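Protein-tyrosine-phosphatase PTP1 (Arabidopsis thaliana, PDB 6KRW) removes phosphate from phosphotyrosine in proteins, MAP kinases such as MPK6 among them, and with MKP1 restrains plant defence responses. Local coordinates at residues Q15-G18 against V19-K23; I219-R222 against L223-V226; V296-L299 against E300-T303. All coordinates share one frame; numbering follows the deposited sequence.

Contact 1. Residues Q15-G18 against V19-K23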
ATOM      1  N   GLN A  15      -2.862 -16.033  20.548  1.00 26.39           N
ATOM      2  CA  GLN A  15      -2.069 -17.112  19.913  1.00 28.97           C
ATOM      3  C   GLN A  15      -1.040 -16.496  18.974  1.00 25.21           C
ATOM      4  O   GLN A  15       0.146 -16.869  19.050  1.00 26.60           O
ATOM      5  CB  GLN A  15      -3.014 -18.049  19.172  1.00 28.05           C
ATOM      6  CG  GLN A  15      -3.833 -18.924  20.107  1.00 30.22           C
ATOM      7  CD  GLN A  15      -5.045 -19.494  19.408  1.00 29.34           C
ATOM      8  OE1 GLN A  15      -5.198 -19.357  18.196  1.00 31.72           O
ATOM      9  NE2 GLN A  15      -5.936 -20.092  20.181  1.00 33.77           N
ATOM     10  N   ALA A  16      -1.466 -15.556  18.137  1.00 23.96           N
ATOM     11  CA  ALA A  16      -0.532 -14.879  17.213  1.00 22.56           C
ATOM     12  C   ALA A  16       0.518 -14.100  18.007  1.00 23.45           C
ATOM     13  O   ALA A  16       1.682 -14.103  17.619  1.00 24.07           O
ATOM     14  CB  ALA A  16      -1.275 -13.976  16.277  1.00 23.26           C
ATOM     15  N   LEU A  17       0.098 -13.412  19.068  1.00 24.04           N
ATOM     16  CA  LEU A  17       1.066 -12.576  19.822  1.00 23.52           C
ATOM     17  C   LEU A  17       2.190 -13.460  20.365  1.00 22.85           C
ATOM     18  O   LEU A  17       3.363 -13.068  20.297  1.00 24.44           O
ATOM     19  CB  LEU A  17       0.341 -11.851  20.953  1.00 26.60           C
ATOM     20  CG  LEU A  17       1.219 -10.960  21.831  1.00 27.26           C
ATOM     21  CD1 LEU A  17       2.033  -9.961  21.028  1.00 25.47           C
ATOM     22  CD2 LEU A  17       0.370 -10.229  22.861  1.00 31.40           C
ATOM     23  N   GLY A  18       1.861 -14.607  20.937  1.00 24.91           N
ATOM     24  CA  GLY A  18       2.909 -15.481  21.484  1.00 29.50           C
ATOM     25  C   GLY A  18       3.884 -15.896  20.402  1.00 24.95           C
ATOM     26  O   GLY A  18       5.115 -15.950  20.671  1.00 25.76           O
ATOM     27  N   VAL A  19       3.378 -16.202  19.206  1.00 24.09           N
ATOM     28  CA  VAL A  19       4.266 -16.607  18.092  1.00 23.32           C
ATOM     29  C   VAL A  19       5.134 -15.444  17.617  1.00 22.91           C
ATOM     30  O   VAL A  19       6.359 -15.608  17.548  1.00 24.30           O
ATOM     31  CB  VAL A  19       3.434 -17.224  16.956  1.00 23.75           C
ATOM     32  CG1 VAL A  19       4.298 -17.384  15.726  1.00 23.47           C
ATOM     33  CG2 VAL A  19       2.791 -18.531  17.415  1.00 23.68           C
ATOM     34  N   PHE A  20       4.537 -14.294  17.318  1.00 22.27           N
ATOM     35  CA  PHE A  20       5.319 -13.146  16.792  1.00 23.46           C
ATOM     36  C   PHE A  20       6.300 -12.637  17.855  1.00 24.04           C
ATOM     37  O   PHE A  20       7.428 -12.282  17.502  1.00 24.93           O
ATOM     38  CB  PHE A  20       4.371 -12.055  16.291  1.00 22.21           C
ATOM     39  CG  PHE A  20       3.805 -12.345  14.922  1.00 22.52           C
ATOM     40  CD1 PHE A  20       4.525 -12.007  13.796  1.00 24.57           C
ATOM     41  CD2 PHE A  20       2.542 -12.880  14.755  1.00 23.55           C
ATOM     42  CE1 PHE A  20       4.010 -12.226  12.530  1.00 25.18           C
ATOM     43  CE2 PHE A  20       2.046 -13.139  13.481  1.00 24.98           C
ATOM     44  CZ  PHE A  20       2.792 -12.845  12.376  1.00 22.12           C
ATOM     45  N   ARG A  21       5.878 -12.611  19.111  1.00 25.80           N
ATOM     46  CA  ARG A  21       6.777 -12.134  20.193  1.00 28.72           C
ATOM     47  C   ARG A  21       7.949 -13.111  20.310  1.00 26.53           C
ATOM     48  O   ARG A  21       9.093 -12.667  20.508  1.00 28.32           O
ATOM     49  CB  ARG A  21       5.997 -11.993  21.502  1.00 35.37           C
ATOM     50  CG  ARG A  21       6.780 -11.358  22.633  1.00 45.65           C
ATOM     51  CD  ARG A  21       5.903 -11.327  23.872  1.00 57.95           C
ATOM     52  NE  ARG A  21       4.992 -10.192  23.872  1.00 54.28           N
ATOM     53  CZ  ARG A  21       3.858 -10.119  24.565  1.00 50.58           C
ATOM     54  NH1 ARG A  21       3.446 -11.132  25.309  1.00 52.84           N
ATOM     55  NH2 ARG A  21       3.121  -9.025  24.491  1.00 59.16           N
ATOM     56  N   GLY A  22       7.675 -14.412  20.187  1.00 29.42           N
ATOM     57  CA  GLY A  22       8.766 -15.397  20.235  1.00 29.70           C
ATOM     58  C   GLY A  22       9.750 -15.171  19.100  1.00 26.55           C
ATOM     59  O   GLY A  22      10.954 -15.369  19.316  1.00 31.99           O
ATOM     60  N   LYS A  23       9.272 -14.778  17.923  1.00 26.10           N
ATOM     61  CA  LYS A  23      10.167 -14.464  16.783  1.00 27.60           C
ATOM     62  C   LYS A  23      11.064 -13.268  17.118  1.00 28.03           C
ATOM     63  O   LYS A  23      12.263 -13.335  16.860  1.00 28.68           O
ATOM     64  CB  LYS A  23       9.338 -14.219  15.522  1.00 31.56           C
ATOM     65  CG  LYS A  23       8.578 -15.444  15.030  1.00 34.28           C
ATOM     66  CD  LYS A  23       9.453 -16.385  14.270  1.00 43.57           C
ATOM     67  CE  LYS A  23       8.700 -17.567  13.704  1.00 54.48           C
ATOM     68  NZ  LYS A  23       7.952 -17.173  12.491  1.00 56.34           N
TER
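The backbone N of R21 donates to L17 O at 2.8 Å, the shortest of the i to i+4 bonds that make Q15-K23 one unbroken run of α-helix within helix 7-24. The neighbouring bonds show how such a series varies even in a regular helix. F20 N reaches A16 O in a nearly straight line (177° at the hydrogen), G22 N to G18 O is an ordinary bond of 3.0 Å, and V19 N to Q15 O is weak.

On one side of the helix L17 meets the guanidinium of R21. With CG of L17 anti to its N (chi1 179°), the isobutyl group runs on toward R21, whose own chain starts the same way and then bends at chi3 (-82°), laying the flat group over the leucine. CG of L17 sits 3.8 Å from the guanidinium plane, toward its rim, and CD2 lies 3.4 Å from NH2 of R21. The same NH2 forms a salt bridge with E300 of helix 285-303, so L17 lies over one face of a group whose charge is answered by a second helix.

Round the helix from L17, A16 and F20 make apolar contacts: both pack on I257 of helix 242-259, and F20 also touches V296. Between the pair, A16 CB stands 4.3 Å from F20 CD2, while the carbonyl O of A16 lies at the ring's edge, 3.2 Å from that same CD2.

Contact 2. Residues I219-R222 against L223-V226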
ATOM      1  N   ILE A 219      -2.254   4.495  11.146  1.00 29.15           N
ATOM      2  CA  ILE A 219      -2.883   4.338   9.800  1.00 27.66           C
ATOM      3  C   ILE A 219      -3.784   3.099   9.832  1.00 29.01           C
ATOM      4  O   ILE A 219      -4.948   3.186   9.442  1.00 28.09           O
ATOM      5  CB  ILE A 219      -1.820   4.221   8.704  1.00 26.72           C
ATOM      6  CG1 ILE A 219      -0.899   5.438   8.646  1.00 29.39           C
ATOM      7  CG2 ILE A 219      -2.478   3.921   7.353  1.00 25.69           C
ATOM      8  CD1 ILE A 219       0.266   5.296   7.700  1.00 26.38           C
ATOM      9  N   LEU A 220      -3.269   1.981  10.337  1.00 28.38           N
ATOM     10  CA  LEU A 220      -4.091   0.747  10.373  1.00 26.27           C
ATOM     11  C   LEU A 220      -5.313   0.949  11.268  1.00 29.27           C
ATOM     12  O   LEU A 220      -6.426   0.535  10.890  1.00 27.45           O
ATOM     13  CB  LEU A 220      -3.222  -0.417  10.861  1.00 27.83           C
ATOM     14  CG  LEU A 220      -3.967  -1.721  11.131  1.00 28.01           C
ATOM     15  CD1 LEU A 220      -4.692  -2.196   9.868  1.00 29.78           C
ATOM     16  CD2 LEU A 220      -3.001  -2.795  11.622  1.00 28.95           C
ATOM     17  N   LYS A 221      -5.132   1.611  12.413  1.00 29.15           N
ATOM     18  CA  LYS A 221      -6.268   1.824  13.337  1.00 35.33           C
ATOM     19  C   LYS A 221      -7.358   2.659  12.655  1.00 38.26           C
ATOM     20  O   LYS A 221      -8.560   2.340  12.846  1.00 40.93           O
ATOM     21  CB  LYS A 221      -5.775   2.503  14.603  1.00 35.68           C
ATOM     22  CG  LYS A 221      -4.899   1.626  15.478  1.00 32.52           C
ATOM     23  CD  LYS A 221      -4.357   2.370  16.688  1.00 42.60           C
ATOM     24  CE  LYS A 221      -3.337   1.559  17.466  1.00 41.15           C
ATOM     25  NZ  LYS A 221      -3.933   0.342  18.068  1.00 39.71           N
ATOM     26  N   ARG A 222      -6.971   3.659  11.866  1.00 31.77           N
ATOM     27  CA  ARG A 222      -7.981   4.498  11.164  1.00 39.54           C
ATOM     28  C   ARG A 222      -8.681   3.694  10.064  1.00 35.45           C
ATOM     29  O   ARG A 222      -9.817   4.005   9.719  1.00 40.50           O
ATOM     30  CB  ARG A 222      -7.319   5.754  10.604  1.00 37.43           C
ATOM     31  CG  ARG A 222      -6.878   6.720  11.694  1.00 41.94           C
ATOM     32  CD  ARG A 222      -6.196   7.950  11.131  1.00 43.85           C
ATOM     33  NE  ARG A 222      -5.864   8.871  12.224  1.00 55.32           N
ATOM     34  CZ  ARG A 222      -6.720   9.668  12.829  1.00 66.78           C
ATOM     35  NH1 ARG A 222      -6.305  10.445  13.825  1.00 66.38           N
ATOM     36  NH2 ARG A 222      -7.982   9.679  12.440  1.00 60.78           N
ATOM     37  N   LEU A 223      -8.023   2.656   9.550  1.00 35.00           N
ATOM     38  CA  LEU A 223      -8.593   1.893   8.409  1.00 31.74           C
ATOM     39  C   LEU A 223      -9.328   0.639   8.880  1.00 32.37           C
ATOM     40  O   LEU A 223      -9.985   0.013   8.024  1.00 33.81           O
ATOM     41  CB  LEU A 223      -7.476   1.547   7.426  1.00 33.65           C
ATOM     42  CG  LEU A 223      -6.763   2.738   6.776  1.00 31.67           C
ATOM     43  CD1 LEU A 223      -5.787   2.248   5.708  1.00 30.87           C
ATOM     44  CD2 LEU A 223      -7.748   3.754   6.187  1.00 35.68           C
ATOM     45  N   TYR A 224      -9.262   0.280  10.161  1.00 30.31           N
ATOM     46  CA  TYR A 224     -10.034  -0.891  10.656  1.00 32.56           C
ATOM     47  C   TYR A 224     -11.513  -0.743  10.285  1.00 38.35           C
ATOM     48  O   TYR A 224     -12.160  -1.779   9.977  1.00 48.41           O
ATOM     49  CB  TYR A 224      -9.931  -1.013  12.174  1.00 37.89           C
ATOM     50  CG  TYR A 224      -8.663  -1.623  12.729  1.00 32.06           C
ATOM     51  CD1 TYR A 224      -8.007  -2.668  12.101  1.00 37.33           C
ATOM     52  CD2 TYR A 224      -8.154  -1.191  13.945  1.00 34.22           C
ATOM     53  CE1 TYR A 224      -6.865  -3.236  12.650  1.00 33.40           C
ATOM     54  CE2 TYR A 224      -7.013  -1.745  14.503  1.00 32.64           C
ATOM     55  CZ  TYR A 224      -6.365  -2.777  13.856  1.00 34.19           C
ATOM     56  OH  TYR A 224      -5.244  -3.329  14.412  1.00 30.96           O
ATOM     57  N   GLN A 225     -12.009   0.497  10.263  1.00 44.63           N
ATOM     58  CA  GLN A 225     -13.455   0.817  10.120  1.00 67.39           C
ATOM     59  C   GLN A 225     -13.890   0.746   8.653  1.00 43.75           C
ATOM     60  O   GLN A 225     -15.101   0.724   8.404  1.00 49.71           O
ATOM     61  CB  GLN A 225     -13.758   2.215  10.671  1.00 85.63           C
ATOM     62  CG  GLN A 225     -13.037   2.528  11.973  1.00 98.24           C
ATOM     63  CD  GLN A 225     -13.547   1.696  13.123  1.00 94.38           C
ATOM     64  OE1 GLN A 225     -14.714   1.310  13.164  1.00 65.41           O
ATOM     65  NE2 GLN A 225     -12.678   1.434  14.087  1.00 88.85           N
ATOM     66  N   VAL A 226     -12.951   0.719   7.709  1.00 35.07           N
ATOM     67  CA  VAL A 226     -13.285   0.901   6.273  1.00 36.51           C
ATOM     68  C   VAL A 226     -13.606  -0.469   5.699  1.00 34.34           C
ATOM     69  O   VAL A 226     -12.723  -1.308   5.603  1.00 33.70           O
ATOM     70  CB  VAL A 226     -12.123   1.566   5.521  1.00 36.23           C
ATOM     71  CG1 VAL A 226     -12.464   1.764   4.052  1.00 38.82           C
ATOM     72  CG2 VAL A 226     -11.713   2.884   6.173  1.00 40.41           C
TER
HETATM   73  O   HOH W   1     -10.106   1.691  14.996  1.00 81.20           O
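As helix 214-223 comes to its end, its last turn tightens: L223 N lies 3.0 Å from L220 O, an i to i+3 bond, and only weakly bonds I219 O, before a type I β turn from L223 to V226 takes the chain off toward strand 233-236. Y224 N makes only weak bonds, to L220 O and K221 O. The turn is a short way from the catalytic centre, the side chain of I219 lying about 11 Å from that of C237, the active-site cysteine that forms the phosphocysteine intermediate.

Among the side chains the aromatic ring of Y224 dominates. It crosses the branched end of L220, whose CG lies 3.6 Å from CE1, while CD2 approaches the hydroxyl O of Y224, also at 3.6 Å. L220 O sits over one ring face, displaced toward the rim. The first torsion of L220 (chi1 172°) sets CG opposite the backbone N, which brings its methyls to the ring. K221 runs beside the tyrosine in the same direction, CG 4.1 Å from CE2, and both polar ends arrive at E298 of helix 285-303; K221 also pairs with D301. I219 and L223 likewise lie side by side, with CG2 and CD1 4.1 Å apart, and both pack on Y247 of helix 242-259.

Water 1 lies at the edge of the Y224 ring, in its plane, donating to K221 O at 2.7 Å and accepting from NE2 of Q225, a poorly ordered residue. The carbonyl of K221 is thus bonded by water 1 as well as by the weak N-H of Y224, which probably helps satisfy it, whereas the tyrosine hydroxyl, packed against L220 CD2, and the ammonium of K221 both meet E298 and so probably share its negative charge.

Contact 3. Residues V296-L299 against E300-T303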
ATOM      1  N   VAL A 296       3.630  -7.157  16.343  1.00 21.87           N
ATOM      2  CA  VAL A 296       3.647  -7.418  17.810  1.00 23.57           C
ATOM      3  C   VAL A 296       3.005  -6.245  18.549  1.00 23.97           C
ATOM      4  O   VAL A 296       2.155  -6.504  19.429  1.00 25.26           O
ATOM      5  CB  VAL A 296       5.068  -7.716  18.308  1.00 23.90           C
ATOM      6  CG1 VAL A 296       5.168  -7.611  19.823  1.00 28.16           C
ATOM      7  CG2 VAL A 296       5.517  -9.084  17.836  1.00 26.37           C
ATOM      8  N   ASP A 297       3.410  -5.016  18.236  1.00 23.13           N
ATOM      9  CA  ASP A 297       2.912  -3.813  18.968  1.00 23.73           C
ATOM     10  C   ASP A 297       1.394  -3.727  18.790  1.00 24.07           C
ATOM     11  O   ASP A 297       0.689  -3.434  19.770  1.00 28.38           O
ATOM     12  CB  ASP A 297       3.597  -2.545  18.472  1.00 25.98           C
ATOM     13  CG  ASP A 297       5.053  -2.468  18.889  1.00 26.57           C
ATOM     14  OD1 ASP A 297       5.475  -3.311  19.714  1.00 32.54           O
ATOM     15  OD2 ASP A 297       5.777  -1.596  18.344  1.00 29.31           O
ATOM     16  N   GLU A 298       0.905  -4.058  17.581  1.00 24.30           N
ATOM     17  CA  GLU A 298      -0.547  -3.924  17.353  1.00 25.32           C
ATOM     18  C   GLU A 298      -1.289  -5.043  18.082  1.00 24.99           C
ATOM     19  O   GLU A 298      -2.372  -4.792  18.637  1.00 28.46           O
ATOM     20  CB  GLU A 298      -0.885  -3.844  15.875  1.00 27.03           C
ATOM     21  CG  GLU A 298      -2.338  -3.496  15.647  1.00 28.18           C
ATOM     22  CD  GLU A 298      -2.768  -2.151  16.190  1.00 30.93           C
ATOM     23  OE1 GLU A 298      -1.886  -1.345  16.480  1.00 33.12           O
ATOM     24  OE2 GLU A 298      -3.973  -1.928  16.278  1.00 30.85           O
ATOM     25  N   LEU A 299      -0.766  -6.266  18.040  1.00 25.42           N
ATOM     26  CA  LEU A 299      -1.390  -7.395  18.775  1.00 24.80           C
ATOM     27  C   LEU A 299      -1.405  -7.115  20.288  1.00 25.99           C
ATOM     28  O   LEU A 299      -2.373  -7.549  20.938  1.00 31.12           O
ATOM     29  CB  LEU A 299      -0.655  -8.699  18.469  1.00 25.76           C
ATOM     30  CG  LEU A 299      -0.877  -9.259  17.063  1.00 23.20           C
ATOM     31  CD1 LEU A 299       0.049 -10.428  16.782  1.00 25.02           C
ATOM     32  CD2 LEU A 299      -2.339  -9.666  16.866  1.00 25.71           C
ATOM     33  N   GLU A 300      -0.414  -6.396  20.825  1.00 27.65           N
ATOM     34  CA  GLU A 300      -0.422  -6.008  22.260  1.00 27.84           C
ATOM     35  C   GLU A 300      -1.565  -5.019  22.517  1.00 31.05           C
ATOM     36  O   GLU A 300      -2.262  -5.200  23.537  1.00 39.88           O
ATOM     37  CB  GLU A 300       0.929  -5.431  22.663  1.00 29.00           C
ATOM     38  CG  GLU A 300       1.995  -6.474  22.805  1.00 32.84           C
ATOM     39  CD  GLU A 300       3.395  -5.953  23.091  1.00 45.37           C
ATOM     40  OE1 GLU A 300       3.628  -4.704  23.013  1.00 51.43           O
ATOM     41  OE2 GLU A 300       4.253  -6.807  23.431  1.00 56.05           O
ATOM     42  N   ASP A 301      -1.784  -4.062  21.613  1.00 29.74           N
ATOM     43  CA  ASP A 301      -2.922  -3.113  21.736  1.00 35.66           C
ATOM     44  C   ASP A 301      -4.242  -3.877  21.670  1.00 34.87           C
ATOM     45  O   ASP A 301      -5.118  -3.610  22.508  1.00 38.33           O
ATOM     46  CB  ASP A 301      -2.900  -2.070  20.630  1.00 40.69           C
ATOM     47  CG  ASP A 301      -1.986  -0.904  20.915  1.00 40.73           C
ATOM     48  OD1 ASP A 301      -1.349  -0.906  21.977  1.00 43.38           O
ATOM     49  OD2 ASP A 301      -1.926  -0.012  20.066  1.00 44.46           O
ATOM     50  N   LEU A 302      -4.361  -4.819  20.727  1.00 36.96           N
ATOM     51  CA  LEU A 302      -5.658  -5.505  20.484  1.00 33.98           C
ATOM     52  C   LEU A 302      -6.008  -6.383  21.690  1.00 38.41           C
ATOM     53  O   LEU A 302      -7.208  -6.586  21.940  1.00 42.19           O
ATOM     54  CB  LEU A 302      -5.586  -6.321  19.188  1.00 35.99           C
ATOM     55  CG  LEU A 302      -5.575  -5.494  17.902  1.00 32.10           C
ATOM     56  CD1 LEU A 302      -5.094  -6.329  16.722  1.00 32.11           C
ATOM     57  CD2 LEU A 302      -6.949  -4.890  17.626  1.00 36.03           C
ATOM     58  N   THR A 303      -5.004  -6.847  22.438  1.00 35.91           N
ATOM     59  CA  THR A 303      -5.254  -7.807  23.547  1.00 37.28           C
ATOM     60  C   THR A 303      -5.120  -7.122  24.906  1.00 40.77           C
ATOM     61  O   THR A 303      -5.239  -7.831  25.924  1.00 42.04           O
ATOM     62  CB  THR A 303      -4.299  -8.998  23.467  1.00 34.93           C
ATOM     63  OG1 THR A 303      -2.951  -8.518  23.510  1.00 34.93           O
ATOM     64  CG2 THR A 303      -4.537  -9.812  22.215  1.00 37.94           C
TER
HETATM   65  O   HOH W   2       1.790  -1.766  21.709  1.00 43.69           O
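E298 and D301 cross at about a right angle, their carboxylate planes 76° apart, with OE1 of E298 only 3.8 Å from OD2 of D301. One turn of the C-terminal helix 285-303 thus brings together two like charges, and it does so again beside them: D297 OD1 and E300 OE1 are 4.0 Å apart, the two side chains crossing obliquely and their planes turned by 33°. E300 runs extended beyond CG and passes across V296, whose CG1 lies 3.8 Å from OE2. L302 crosses E298 obliquely, its CD1 4.1 Å from CG of the glutamate.

The main-chain bonds are regular from E300 N to V296 O through L302 N to E298 O. Water 2 donates both to D297 O and to OD1 of D301. At T303 the backbone bond to L299 O is weak, and the hydroxyl makes up for it: OG1, turned between the backbone N and the carbonyl carbon (chi1 58°), donates to L299 O at 2.8 Å. A valine here would remove the hydroxyl and would probably leave the carbonyl of L299 less firmly held, without its short bond.

D297 OD2 bonds the hydroxyl of T213, and E298 OE2 that of Y224. Much of the negative charge of E298, D301 and E300 is probably offset from other helices: R217 forms salt bridges to both E298 and D301, alongside K221 and R21, and such partners would be expected to favour the ionised carboxylates.

How the contacts relate
Contact 3 is the shared neighbour of the other two: contacts 1 and 2 stay about 12 Å apart at their nearest atoms, yet each touches 296-303. All three are partly buried, but contact 2 lies nearest the middle of the chain, its centre about 13 Å from the chain's, against 21 Å for contact 3 and 24 Å for contact 1 on the outlying N-terminal helix. Contact 1 joins contact 3 by one interhelical salt bridge beside apolar packing of F20 on V296. Both contacts 1 and 3 lie within a continuous helix, but contact 3 is rich in acids; contact 2 offers a lysine and a tyrosine hydroxyl to the acids of contact 3, where its own helix gives way to a turn.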